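Local coordinates for replication protein B (Plasmid RSF1010, PDB 3H20) that acts as a plasmid-encoded primase, a nucleotidyltransferase that makes primers on single-stranded DNA for replication, at residues 20-24 and 38-44; 118-123 and 186-190; 251-255 and 299-303. All blocks are in the same frame, centred on the assembly; numbering follows the deposited sequence.

Interaction 1: residues 20-24 and 38-44; sequences ERFDI and EWSAAEV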
ATOM      1  N   GLU A  20       1.084 -16.957  20.426  1.00 37.02           N
ATOM      2  CA  GLU A  20       1.770 -18.248  20.455  1.00 37.33           C
ATOM      3  C   GLU A  20       3.102 -18.188  19.708  1.00 36.61           C
ATOM      4  O   GLU A  20       4.090 -18.786  20.149  1.00 36.77           O
ATOM      5  CB  GLU A  20       0.883 -19.358  19.882  1.00 38.07           C
ATOM      6  CG  GLU A  20      -0.395 -19.612  20.685  1.00 41.27           C
ATOM      7  CD  GLU A  20      -0.144 -20.277  22.039  1.00 46.90           C
ATOM      8  OE1 GLU A  20       1.004 -20.721  22.311  1.00 49.56           O
ATOM      9  OE2 GLU A  20      -1.108 -20.370  22.833  1.00 48.66           O
ATOM     10  N   ARG A  21       3.129 -17.475  18.579  1.00 35.05           N
ATOM     11  CA  ARG A  21       4.347 -17.390  17.755  1.00 34.22           C
ATOM     12  C   ARG A  21       4.650 -15.950  17.311  1.00 33.50           C
ATOM     13  O   ARG A  21       3.729 -15.145  17.103  1.00 32.32           O
ATOM     14  CB  ARG A  21       4.254 -18.322  16.539  1.00 33.82           C
ATOM     15  CG  ARG A  21       4.094 -19.817  16.884  1.00 35.18           C
ATOM     16  CD  ARG A  21       4.199 -20.721  15.651  1.00 34.70           C
ATOM     17  NE  ARG A  21       5.574 -20.864  15.169  1.00 36.67           N
ATOM     18  CZ  ARG A  21       6.468 -21.726  15.652  1.00 36.95           C
ATOM     19  NH1 ARG A  21       6.153 -22.555  16.643  1.00 36.85           N
ATOM     20  NH2 ARG A  21       7.685 -21.764  15.131  1.00 38.61           N
ATOM     21  N   PHE A  22       5.944 -15.654  17.157  1.00 32.64           N
ATOM     22  CA  PHE A  22       6.447 -14.308  16.872  1.00 32.30           C
ATOM     23  C   PHE A  22       7.484 -14.351  15.739  1.00 32.55           C
ATOM     24  O   PHE A  22       8.205 -15.346  15.589  1.00 31.79           O
ATOM     25  CB  PHE A  22       7.164 -13.739  18.113  1.00 32.47           C
ATOM     26  CG  PHE A  22       6.278 -13.591  19.342  1.00 32.09           C
ATOM     27  CD1 PHE A  22       6.128 -14.643  20.243  1.00 32.50           C
ATOM     28  CD2 PHE A  22       5.617 -12.391  19.592  1.00 32.48           C
ATOM     29  CE1 PHE A  22       5.322 -14.507  21.381  1.00 33.18           C
ATOM     30  CE2 PHE A  22       4.798 -12.236  20.723  1.00 33.70           C
ATOM     31  CZ  PHE A  22       4.659 -13.307  21.623  1.00 33.63           C
ATOM     32  N   ASP A  23       7.572 -13.268  14.969  1.00 31.92           N
ATOM     33  CA  ASP A  23       8.730 -13.032  14.114  1.00 32.56           C
ATOM     34  C   ASP A  23       9.712 -12.191  14.912  1.00 32.41           C
ATOM     35  O   ASP A  23       9.327 -11.173  15.494  1.00 32.42           O
ATOM     36  CB  ASP A  23       8.350 -12.258  12.848  1.00 32.66           C
ATOM     37  CG  ASP A  23       7.460 -13.044  11.933  1.00 33.73           C
ATOM     38  OD1 ASP A  23       7.628 -14.289  11.858  1.00 33.30           O
ATOM     39  OD2 ASP A  23       6.598 -12.413  11.287  1.00 34.04           O
ATOM     40  N   ILE A  24      10.963 -12.630  14.956  1.00 31.72           N
ATOM     41  CA  ILE A  24      12.035 -11.834  15.541  1.00 31.72           C
ATOM     42  C   ILE A  24      12.921 -11.344  14.399  1.00 31.83           C
ATOM     43  O   ILE A  24      13.367 -12.132  13.563  1.00 31.86           O
ATOM     44  CB  ILE A  24      12.887 -12.636  16.569  1.00 31.79           C
ATOM     45  CG1 ILE A  24      12.055 -13.049  17.798  1.00 32.18           C
ATOM     46  CG2 ILE A  24      14.155 -11.856  16.982  1.00 31.77           C
ATOM     47  CD1 ILE A  24      11.530 -11.889  18.673  1.00 32.32           C
ATOM     48  N   GLU A  38      11.081 -17.125  12.765  1.00 35.27           N
ATOM     49  CA  GLU A  38       9.789 -17.334  13.418  1.00 34.39           C
ATOM     50  C   GLU A  38       9.925 -18.372  14.530  1.00 33.11           C
ATOM     51  O   GLU A  38      10.387 -19.500  14.289  1.00 32.42           O
ATOM     52  CB  GLU A  38       8.706 -17.761  12.418  1.00 34.45           C
ATOM     53  CG  GLU A  38       7.300 -17.813  13.041  1.00 35.26           C
ATOM     54  CD  GLU A  38       6.287 -18.527  12.160  1.00 36.47           C
ATOM     55  OE1 GLU A  38       6.026 -18.061  11.028  1.00 38.34           O
ATOM     56  OE2 GLU A  38       5.752 -19.566  12.603  1.00 40.92           O
ATOM     57  N   TRP A  39       9.504 -17.978  15.732  1.00 31.89           N
ATOM     58  CA  TRP A  39       9.729 -18.747  16.964  1.00 31.37           C
ATOM     59  C   TRP A  39       8.526 -18.692  17.912  1.00 30.40           C
ATOM     60  O   TRP A  39       7.892 -17.642  18.034  1.00 29.97           O
ATOM     61  CB  TRP A  39      10.923 -18.149  17.728  1.00 31.67           C
ATOM     62  CG  TRP A  39      12.296 -18.398  17.123  1.00 31.69           C
ATOM     63  CD1 TRP A  39      12.695 -19.480  16.403  1.00 32.84           C
ATOM     64  CD2 TRP A  39      13.451 -17.554  17.258  1.00 32.42           C
ATOM     65  NE1 TRP A  39      14.024 -19.354  16.055  1.00 33.71           N
ATOM     66  CE2 TRP A  39      14.511 -18.184  16.575  1.00 33.26           C
ATOM     67  CE3 TRP A  39      13.688 -16.321  17.894  1.00 34.15           C
ATOM     68  CZ2 TRP A  39      15.796 -17.621  16.490  1.00 33.42           C
ATOM     69  CZ3 TRP A  39      14.969 -15.761  17.812  1.00 33.57           C
ATOM     70  CH2 TRP A  39      16.004 -16.420  17.116  1.00 32.59           C
ATOM     71  N   SER A  40       8.242 -19.794  18.613  1.00 29.46           N
ATOM     72  CA  SER A  40       7.323 -19.741  19.764  1.00 29.17           C
ATOM     73  C   SER A  40       7.914 -18.821  20.839  1.00 29.04           C
ATOM     74  O   SER A  40       9.108 -18.512  20.802  1.00 28.57           O
ATOM     75  CB  SER A  40       7.080 -21.143  20.346  1.00 29.43           C
ATOM     76  OG  SER A  40       8.284 -21.707  20.842  1.00 29.03           O
ATOM     77  N   ALA A  41       7.086 -18.372  21.779  1.00 28.58           N
ATOM     78  CA  ALA A  41       7.578 -17.623  22.932  1.00 29.23           C
ATOM     79  C   ALA A  41       8.718 -18.362  23.663  1.00 29.22           C
ATOM     80  O   ALA A  41       9.726 -17.747  24.031  1.00 29.71           O
ATOM     81  CB  ALA A  41       6.417 -17.293  23.905  1.00 29.40           C
ATOM     82  N   ALA A  42       8.566 -19.677  23.850  1.00 29.26           N
ATOM     83  CA  ALA A  42       9.601 -20.512  24.473  1.00 29.39           C
ATOM     84  C   ALA A  42      10.915 -20.476  23.689  1.00 29.39           C
ATOM     85  O   ALA A  42      12.012 -20.455  24.286  1.00 29.26           O
ATOM     86  CB  ALA A  42       9.101 -21.964  24.623  1.00 28.88           C
ATOM     87  N   GLU A  43      10.805 -20.482  22.358  1.00 29.15           N
ATOM     88  CA  GLU A  43      11.973 -20.422  21.478  1.00 30.26           C
ATOM     89  C   GLU A  43      12.654 -19.040  21.484  1.00 29.39           C
ATOM     90  O   GLU A  43      13.878 -18.961  21.373  1.00 29.87           O
ATOM     91  CB  GLU A  43      11.629 -20.880  20.044  1.00 30.37           C
ATOM     92  CG  GLU A  43      11.221 -22.354  19.934  1.00 32.50           C
ATOM     93  CD  GLU A  43      10.649 -22.741  18.566  1.00 32.71           C
ATOM     94  OE1 GLU A  43      10.085 -21.877  17.866  1.00 34.32           O
ATOM     95  OE2 GLU A  43      10.753 -23.928  18.200  1.00 36.94           O
ATOM     96  N   VAL A  44      11.874 -17.965  21.624  1.00 29.09           N
ATOM     97  CA  VAL A  44      12.433 -16.605  21.752  1.00 29.15           C
ATOM     98  C   VAL A  44      13.335 -16.545  22.998  1.00 29.58           C
ATOM     99  O   VAL A  44      14.485 -16.108  22.925  1.00 30.04           O
ATOM    100  CB  VAL A  44      11.334 -15.510  21.842  1.00 29.28           C
ATOM    101  CG1 VAL A  44      11.963 -14.113  21.979  1.00 29.28           C
ATOM    102  CG2 VAL A  44      10.401 -15.552  20.604  1.00 29.25           C
TER
HETATM  103  O   HOH W   1       8.116 -24.450  17.131  1.00 35.55           O
HETATM  104  O   HOH W   2      10.138 -22.580  15.247  1.00 41.29           O
HETATM  105  O   HOH W   3       5.891 -15.469  10.374  1.00 29.34           O
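F22 and W39 pair across two antiparallel strand segments, 21-24 and 38-40, whose axes approach to 4.6 Å and run at 140° to each other. Theirs is the hydrogen-bonded pair: F22 N reaches W39 O at 2.9 Å, and W39 N bonds back to F22 O. R21 with S40 and D23 with E38 form the flanking non-hydrogen-bonded pairs. Where the chain turns into helix 41-46, A41 N keeps a weak bond to E20 O.

On the face that carries R21, D23, E38 and S40, charges dominate. R21 NE forms a salt bridge with E38 OE2, on its anti lone pair, at 2.9 Å, with guanidinium and carboxylate planes 65° apart. A bend at chi3 (75°) turns the guanidinium over the backbone, one face resting on S40 N, and brings R21 NH2 to a long salt bridge with E43 OE1 at 3.6 Å. Two waters extend this network: one joins R21 NH1 to E43 OE2, the other joins R21 NH2 to E43 OE1 and E38 O. D23 OD1 and E38 OE1, 4.2 Å apart, share a donating water, and salt bridges from D23 OD2 to R141 and R64 probably offset the repulsion between the two carboxylates.

The opposite face is apolar. I24 CG1 lies 3.7 Å from W39 CE3, the two side chains crossing at about a right angle, while A41 CB meets the edge of the F22 ring at CE1, 3.9 Å away. L14 and M17 of helix 6-17 also pack on F22.

This is a beta hairpin whose second strand, at the border of a four-stranded antiparallel sheet in the primase domain, runs directly into a helix whose N-terminus carries a capping box: S40, at the N-cap, accepts from E43 N through OG, and E43 OE1 accepts from S40 N at 2.9 Å.

Interaction 2: residues 118-123 and 186-190; sequences ELRGQI and AGQQI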
ATOM      1  N   GLU A 118      -6.665  -7.162   7.271  1.00 39.98           N
ATOM      2  CA  GLU A 118      -7.471  -6.067   6.723  1.00 40.33           C
ATOM      3  C   GLU A 118      -7.903  -5.055   7.799  1.00 39.41           C
ATOM      4  O   GLU A 118      -7.635  -3.859   7.664  1.00 39.12           O
ATOM      5  CB  GLU A 118      -8.675  -6.643   5.951  1.00 40.23           C
ATOM      6  CG  GLU A 118      -9.863  -5.718   5.730  1.00 41.36           C
ATOM      7  CD  GLU A 118     -11.028  -6.396   4.990  1.00 42.14           C
ATOM      8  OE1 GLU A 118     -10.920  -7.584   4.610  1.00 45.07           O
ATOM      9  OE2 GLU A 118     -12.065  -5.728   4.768  1.00 43.94           O
ATOM     10  N   LEU A 119      -8.555  -5.531   8.859  1.00 38.58           N
ATOM     11  CA  LEU A 119      -9.031  -4.638   9.925  1.00 37.79           C
ATOM     12  C   LEU A 119      -7.869  -4.031  10.716  1.00 36.96           C
ATOM     13  O   LEU A 119      -7.890  -2.848  11.049  1.00 37.10           O
ATOM     14  CB  LEU A 119     -10.027  -5.347  10.857  1.00 37.92           C
ATOM     15  CG  LEU A 119     -11.389  -5.734  10.252  1.00 39.40           C
ATOM     16  CD1 LEU A 119     -12.085  -6.814  11.073  1.00 39.53           C
ATOM     17  CD2 LEU A 119     -12.317  -4.523  10.060  1.00 39.85           C
ATOM     18  N   ARG A 120      -6.847  -4.833  11.000  1.00 36.07           N
ATOM     19  CA  ARG A 120      -5.703  -4.341  11.779  1.00 35.37           C
ATOM     20  C   ARG A 120      -4.932  -3.217  11.080  1.00 34.95           C
ATOM     21  O   ARG A 120      -4.509  -2.257  11.722  1.00 34.54           O
ATOM     22  CB  ARG A 120      -4.767  -5.487  12.144  1.00 35.51           C
ATOM     23  CG  ARG A 120      -5.306  -6.358  13.292  1.00 37.42           C
ATOM     24  CD  ARG A 120      -4.282  -7.356  13.792  1.00 39.64           C
ATOM     25  NE  ARG A 120      -4.184  -8.498  12.891  1.00 44.67           N
ATOM     26  CZ  ARG A 120      -3.173  -8.705  12.061  1.00 45.16           C
ATOM     27  NH1 ARG A 120      -3.173  -9.766  11.277  1.00 46.75           N
ATOM     28  NH2 ARG A 120      -2.162  -7.852  12.024  1.00 46.68           N
ATOM     29  N   GLY A 121      -4.752  -3.345   9.766  1.00 34.77           N
ATOM     30  CA  GLY A 121      -4.042  -2.339   8.987  1.00 34.51           C
ATOM     31  C   GLY A 121      -4.813  -1.034   8.947  1.00 34.16           C
ATOM     32  O   GLY A 121      -4.229   0.043   9.060  1.00 34.03           O
ATOM     33  N   GLN A 122      -6.132  -1.138   8.796  1.00 33.78           N
ATOM     34  CA  GLN A 122      -7.011   0.028   8.822  1.00 33.51           C
ATOM     35  C   GLN A 122      -6.949   0.720  10.175  1.00 32.93           C
ATOM     36  O   GLN A 122      -6.866   1.949  10.236  1.00 32.25           O
ATOM     37  CB  GLN A 122      -8.451  -0.371   8.475  1.00 34.21           C
ATOM     38  CG  GLN A 122      -9.445   0.790   8.387  1.00 35.51           C
ATOM     39  CD  GLN A 122      -9.345   1.593   7.090  1.00 38.51           C
ATOM     40  OE1 GLN A 122      -8.819   1.117   6.079  1.00 40.28           O
ATOM     41  NE2 GLN A 122      -9.863   2.813   7.114  1.00 38.30           N
ATOM     42  N   ILE A 123      -6.983  -0.066  11.255  1.00 32.27           N
ATOM     43  CA  ILE A 123      -6.921   0.497  12.606  1.00 32.28           C
ATOM     44  C   ILE A 123      -5.551   1.127  12.874  1.00 32.53           C
ATOM     45  O   ILE A 123      -5.473   2.201  13.458  1.00 32.60           O
ATOM     46  CB  ILE A 123      -7.313  -0.547  13.707  1.00 31.81           C
ATOM     47  CG1 ILE A 123      -8.788  -0.946  13.542  1.00 31.81           C
ATOM     48  CG2 ILE A 123      -7.100   0.026  15.106  1.00 31.18           C
ATOM     49  CD1 ILE A 123      -9.177  -2.224  14.290  1.00 32.51           C
ATOM     50  N   ALA A 186     -13.704   0.469  11.711  1.00 33.54           N
ATOM     51  CA  ALA A 186     -12.950  -0.034  10.566  1.00 33.43           C
ATOM     52  C   ALA A 186     -13.873  -0.706   9.553  1.00 33.52           C
ATOM     53  O   ALA A 186     -13.731  -0.497   8.345  1.00 33.24           O
ATOM     54  CB  ALA A 186     -11.854  -1.001  11.026  1.00 33.07           C
ATOM     55  N   GLY A 187     -14.817  -1.502  10.054  1.00 33.50           N
ATOM     56  CA  GLY A 187     -15.769  -2.205   9.196  1.00 33.70           C
ATOM     57  C   GLY A 187     -16.670  -1.231   8.449  1.00 33.88           C
ATOM     58  O   GLY A 187     -16.929  -1.414   7.257  1.00 33.03           O
ATOM     59  N   GLN A 188     -17.121  -0.190   9.152  1.00 34.17           N
ATOM     60  CA  GLN A 188     -17.924   0.898   8.574  1.00 34.50           C
ATOM     61  C   GLN A 188     -17.178   1.674   7.486  1.00 34.37           C
ATOM     62  O   GLN A 188     -17.745   2.002   6.436  1.00 33.94           O
ATOM     63  CB  GLN A 188     -18.398   1.853   9.679  1.00 35.39           C
ATOM     64  CG  GLN A 188     -19.474   1.262  10.578  1.00 36.71           C
ATOM     65  CD  GLN A 188     -20.792   1.077   9.852  1.00 40.63           C
ATOM     66  OE1 GLN A 188     -21.110  -0.015   9.378  1.00 43.04           O
ATOM     67  NE2 GLN A 188     -21.560   2.149   9.748  1.00 42.06           N
ATOM     68  N   GLN A 189     -15.906   1.967   7.738  1.00 33.91           N
ATOM     69  CA  GLN A 189     -15.058   2.660   6.760  1.00 33.93           C
ATOM     70  C   GLN A 189     -14.812   1.827   5.500  1.00 33.99           C
ATOM     71  O   GLN A 189     -14.805   2.362   4.387  1.00 33.48           O
ATOM     72  CB  GLN A 189     -13.725   3.058   7.402  1.00 33.87           C
ATOM     73  CG  GLN A 189     -13.871   4.169   8.438  1.00 34.01           C
ATOM     74  CD  GLN A 189     -12.613   4.385   9.255  1.00 35.18           C
ATOM     75  OE1 GLN A 189     -11.769   3.500   9.356  1.00 35.55           O
ATOM     76  NE2 GLN A 189     -12.490   5.569   9.854  1.00 35.42           N
ATOM     77  N   ILE A 190     -14.596   0.525   5.681  1.00 33.83           N
ATOM     78  CA  ILE A 190     -14.432  -0.399   4.550  1.00 34.37           C
ATOM     79  C   ILE A 190     -15.744  -0.524   3.759  1.00 34.35           C
ATOM     80  O   ILE A 190     -15.741  -0.477   2.524  1.00 33.96           O
ATOM     81  CB  ILE A 190     -13.874  -1.779   5.014  1.00 34.22           C
ATOM     82  CG1 ILE A 190     -12.437  -1.613   5.538  1.00 34.91           C
ATOM     83  CG2 ILE A 190     -13.927  -2.800   3.882  1.00 34.93           C
ATOM     84  CD1 ILE A 190     -11.917  -2.765   6.431  1.00 34.79           C
TER
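A186 faces helix 117-130 squarely where helix 179-206 passes over it; the local axes are 10.0 Å apart and nearly perpendicular, at 96°. Its methyl packs among three side chains of the other helix: A186 CB sits 3.7 Å from L119 CD2 and 4.0 Å from I123 CG1, and also touches the aliphatic CG of Q122. At G187 the backbone itself takes part, its N lying 3.9 Å from L119 CD2, so one leucine methyl lies against two successive residues.

Q189 supplies the polar contact. Its OE1 accepts from Q122 NE2 at 3.0 Å; NE2 comes from above the carbonyl plane of Q189, off the lone pairs, while OE1 lies near the amide plane of Q122, and the two amides stand 72° apart. Q122 leaves its helix with CG anti to N and then bends at chi2 (78°), which swings NE2 across to Q189 while OE1 accepts from R125 NH2. An alanine in place of Q122 would remove both amide bonds and is likely to leave Q189 OE1 without this donor and a gap beside the A186 methyl.

I190, one turn beyond A186, extends CD1 toward the other helix, 3.4 Å from E118 OE2 and 4.1 Å from L119 CD2. The extended E118 chain crosses it obliquely, its CG adding apolar contact.

The crossing thus joins the long helix 179-206 to helix 117-130, which follows strand 104-110 in the chain; I123 touches V111 just past that strand, and R120 points away from the crossing to bond A115 O and pack on H71.

Interaction 3: residues 251-255 and 299-303; sequences ASRGR and ARAEL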
ATOM      1  N   ALA A 251      -2.718   7.156 -35.029  1.00 34.31           N
ATOM      2  CA  ALA A 251      -1.350   7.259 -35.569  1.00 34.38           C
ATOM      3  C   ALA A 251      -0.416   8.053 -34.649  1.00 34.82           C
ATOM      4  O   ALA A 251       0.756   7.703 -34.497  1.00 35.04           O
ATOM      5  CB  ALA A 251      -1.359   7.868 -36.959  1.00 34.65           C
ATOM      6  N   SER A 252      -0.943   9.115 -34.037  1.00 34.99           N
ATOM      7  CA  SER A 252      -0.188   9.917 -33.072  1.00 35.45           C
ATOM      8  C   SER A 252       0.181   9.118 -31.821  1.00 36.18           C
ATOM      9  O   SER A 252       1.173   9.428 -31.148  1.00 35.77           O
ATOM     10  CB  SER A 252      -0.981  11.158 -32.674  1.00 35.34           C
ATOM     11  OG  SER A 252      -0.951  12.127 -33.709  1.00 35.92           O
ATOM     12  N   ARG A 253      -0.626   8.104 -31.510  1.00 36.65           N
ATOM     13  CA  ARG A 253      -0.400   7.249 -30.342  1.00 38.06           C
ATOM     14  C   ARG A 253       0.388   5.978 -30.701  1.00 37.81           C
ATOM     15  O   ARG A 253       0.563   5.087 -29.866  1.00 37.69           O
ATOM     16  CB  ARG A 253      -1.730   6.937 -29.637  1.00 38.03           C
ATOM     17  CG  ARG A 253      -2.344   8.172 -28.969  1.00 39.79           C
ATOM     18  CD  ARG A 253      -3.842   8.039 -28.669  1.00 40.49           C
ATOM     19  NE  ARG A 253      -4.453   9.362 -28.486  1.00 45.59           N
ATOM     20  CZ  ARG A 253      -5.752   9.602 -28.295  1.00 46.52           C
ATOM     21  NH1 ARG A 253      -6.634   8.607 -28.250  1.00 46.44           N
ATOM     22  NH2 ARG A 253      -6.174  10.853 -28.144  1.00 46.96           N
ATOM     23  N   GLY A 254       0.873   5.917 -31.943  1.00 37.83           N
ATOM     24  CA  GLY A 254       1.815   4.881 -32.370  1.00 38.17           C
ATOM     25  C   GLY A 254       1.250   3.700 -33.142  1.00 38.40           C
ATOM     26  O   GLY A 254       1.986   2.761 -33.468  1.00 38.53           O
ATOM     27  N   ARG A 255      -0.048   3.732 -33.433  1.00 38.71           N
ATOM     28  CA  ARG A 255      -0.682   2.641 -34.172  1.00 38.86           C
ATOM     29  C   ARG A 255      -0.174   2.606 -35.603  1.00 38.97           C
ATOM     30  O   ARG A 255       0.082   3.648 -36.210  1.00 38.77           O
ATOM     31  CB  ARG A 255      -2.212   2.753 -34.156  1.00 39.00           C
ATOM     32  CG  ARG A 255      -2.862   2.551 -32.788  1.00 39.11           C
ATOM     33  CD  ARG A 255      -2.631   1.153 -32.253  1.00 38.93           C
ATOM     34  NE  ARG A 255      -3.361   0.916 -31.010  1.00 39.47           N
ATOM     35  CZ  ARG A 255      -3.322  -0.218 -30.315  1.00 39.17           C
ATOM     36  NH1 ARG A 255      -2.582  -1.244 -30.726  1.00 38.83           N
ATOM     37  NH2 ARG A 255      -4.024  -0.325 -29.197  1.00 39.42           N
ATOM     38  N   ALA A 299       4.561  13.720 -33.001  1.00 34.40           N
ATOM     39  CA  ALA A 299       4.066  12.831 -31.957  1.00 34.37           C
ATOM     40  C   ALA A 299       4.747  11.460 -32.031  1.00 34.43           C
ATOM     41  O   ALA A 299       5.231  10.959 -31.020  1.00 34.26           O
ATOM     42  CB  ALA A 299       2.550  12.691 -32.033  1.00 34.13           C
ATOM     43  N   ARG A 300       4.798  10.874 -33.229  1.00 34.73           N
ATOM     44  CA  ARG A 300       5.444   9.563 -33.436  1.00 34.73           C
ATOM     45  C   ARG A 300       6.933   9.589 -33.105  1.00 34.79           C
ATOM     46  O   ARG A 300       7.448   8.661 -32.479  1.00 34.52           O
ATOM     47  CB  ARG A 300       5.238   9.067 -34.873  1.00 34.98           C
ATOM     48  CG  ARG A 300       3.832   8.567 -35.144  1.00 34.97           C
ATOM     49  CD  ARG A 300       3.602   8.259 -36.611  1.00 34.85           C
ATOM     50  NE  ARG A 300       4.027   6.910 -36.994  1.00 35.91           N
ATOM     51  CZ  ARG A 300       3.339   5.795 -36.745  1.00 36.31           C
ATOM     52  NH1 ARG A 300       2.180   5.835 -36.092  1.00 35.99           N
ATOM     53  NH2 ARG A 300       3.818   4.623 -37.148  1.00 37.28           N
ATOM     54  N   ALA A 301       7.617  10.653 -33.527  1.00 34.72           N
ATOM     55  CA  ALA A 301       9.036  10.847 -33.203  1.00 35.02           C
ATOM     56  C   ALA A 301       9.267  10.953 -31.694  1.00 35.04           C
ATOM     57  O   ALA A 301      10.235  10.392 -31.169  1.00 34.93           O
ATOM     58  CB  ALA A 301       9.588  12.069 -33.920  1.00 35.16           C
ATOM     59  N   GLU A 302       8.376  11.663 -31.001  1.00 35.00           N
ATOM     60  CA  GLU A 302       8.454  11.790 -29.543  1.00 35.16           C
ATOM     61  C   GLU A 302       8.102  10.478 -28.821  1.00 35.25           C
ATOM     62  O   GLU A 302       8.648  10.190 -27.754  1.00 34.90           O
ATOM     63  CB  GLU A 302       7.617  12.984 -29.050  1.00 34.86           C
ATOM     64  CG  GLU A 302       8.222  14.339 -29.504  1.00 35.27           C
ATOM     65  CD  GLU A 302       7.440  15.574 -29.077  1.00 36.04           C
ATOM     66  OE1 GLU A 302       6.358  15.441 -28.463  1.00 37.72           O
ATOM     67  OE2 GLU A 302       7.919  16.695 -29.368  1.00 36.02           O
ATOM     68  N   LEU A 303       7.217   9.679 -29.423  1.00 35.39           N
ATOM     69  CA  LEU A 303       6.902   8.333 -28.916  1.00 36.17           C
ATOM     70  C   LEU A 303       8.082   7.380 -29.031  1.00 36.21           C
ATOM     71  O   LEU A 303       8.337   6.597 -28.121  1.00 36.07           O
ATOM     72  CB  LEU A 303       5.724   7.716 -29.671  1.00 36.26           C
ATOM     73  CG  LEU A 303       4.286   7.962 -29.229  1.00 37.32           C
ATOM     74  CD1 LEU A 303       3.406   7.279 -30.236  1.00 38.65           C
ATOM     75  CD2 LEU A 303       3.993   7.418 -27.834  1.00 37.76           C
TER
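A Schellman motif ends helix 239-252, and R300 and L303 of helix 294-304 pack directly against it in the C-terminal helical region. G254 is the C-prime residue, with positive phi (100°); its N bonds back to A251 O at 3.1 Å, while R255 N reaches the carbonyl five residues earlier. At these angles a CB on G254 would jam against the preceding carbonyl oxygen, and it would also press on L303 CD1.

That methyl fits closely over the turn. L303 CD1 lies 3.2 Å from S252 O and 3.3 Å from G254 N, covering the backbone where the helix gives way to loop. One turn earlier in its own helix, A299 packs its methyl on S252, CB to CB at 3.9 Å. S252 OG bonds to Q248 O within its own helix.

R300 starts off to one side of the turn and reaches it with the end of its chain. Its aliphatic part runs past the carbonyl of A251, CG being 3.3 Å from A251 O, and a bend at chi3 (85°) brings the guanidinium round to the loop. There one nitrogen, NH1, serves two backbone acceptors, the carbonyls of A251 and R255, and so ties the last turn of the helix to the loop residue just past the C-prime glycine. A positive group set at a helix C-terminus probably also meets the negative end of the helix dipole. M291 of helix 279-291 touches R300, while the side chain of R255 turns away to salt bridges with E223 and E259.

The two NH1 bonds differ in approach: at A251 O, 2.8 Å away, NH1 lies in the carbonyl plane on a lone pair of an oxygen that also accepts from G254 N, whereas at R255 O, 3.0 Å away, it stands above the carbonyl plane, 40° out of it.

Interactions 1 and 2 belong to the primase N-terminal domain, their centres about 27 Å apart and their nearest atoms about 10 Å apart, without touching. In interaction 1 the side chain of I24 is about 13 Å from the bound diphosphate, and the pocket residues Y62 and R145 stand on strands 59-65 and 144-145 of the same sheet as the hairpin. Interaction 2 packs the long helix 179-206, which leads on toward the C-terminal helices, on helix 117-130 of the same domain. Interaction 3 is remote, its centre about 45 Å from that of interaction 2 and about 57 Å from that of interaction 1; interactions 1 and 3 lie on opposite sides of the chain's centre.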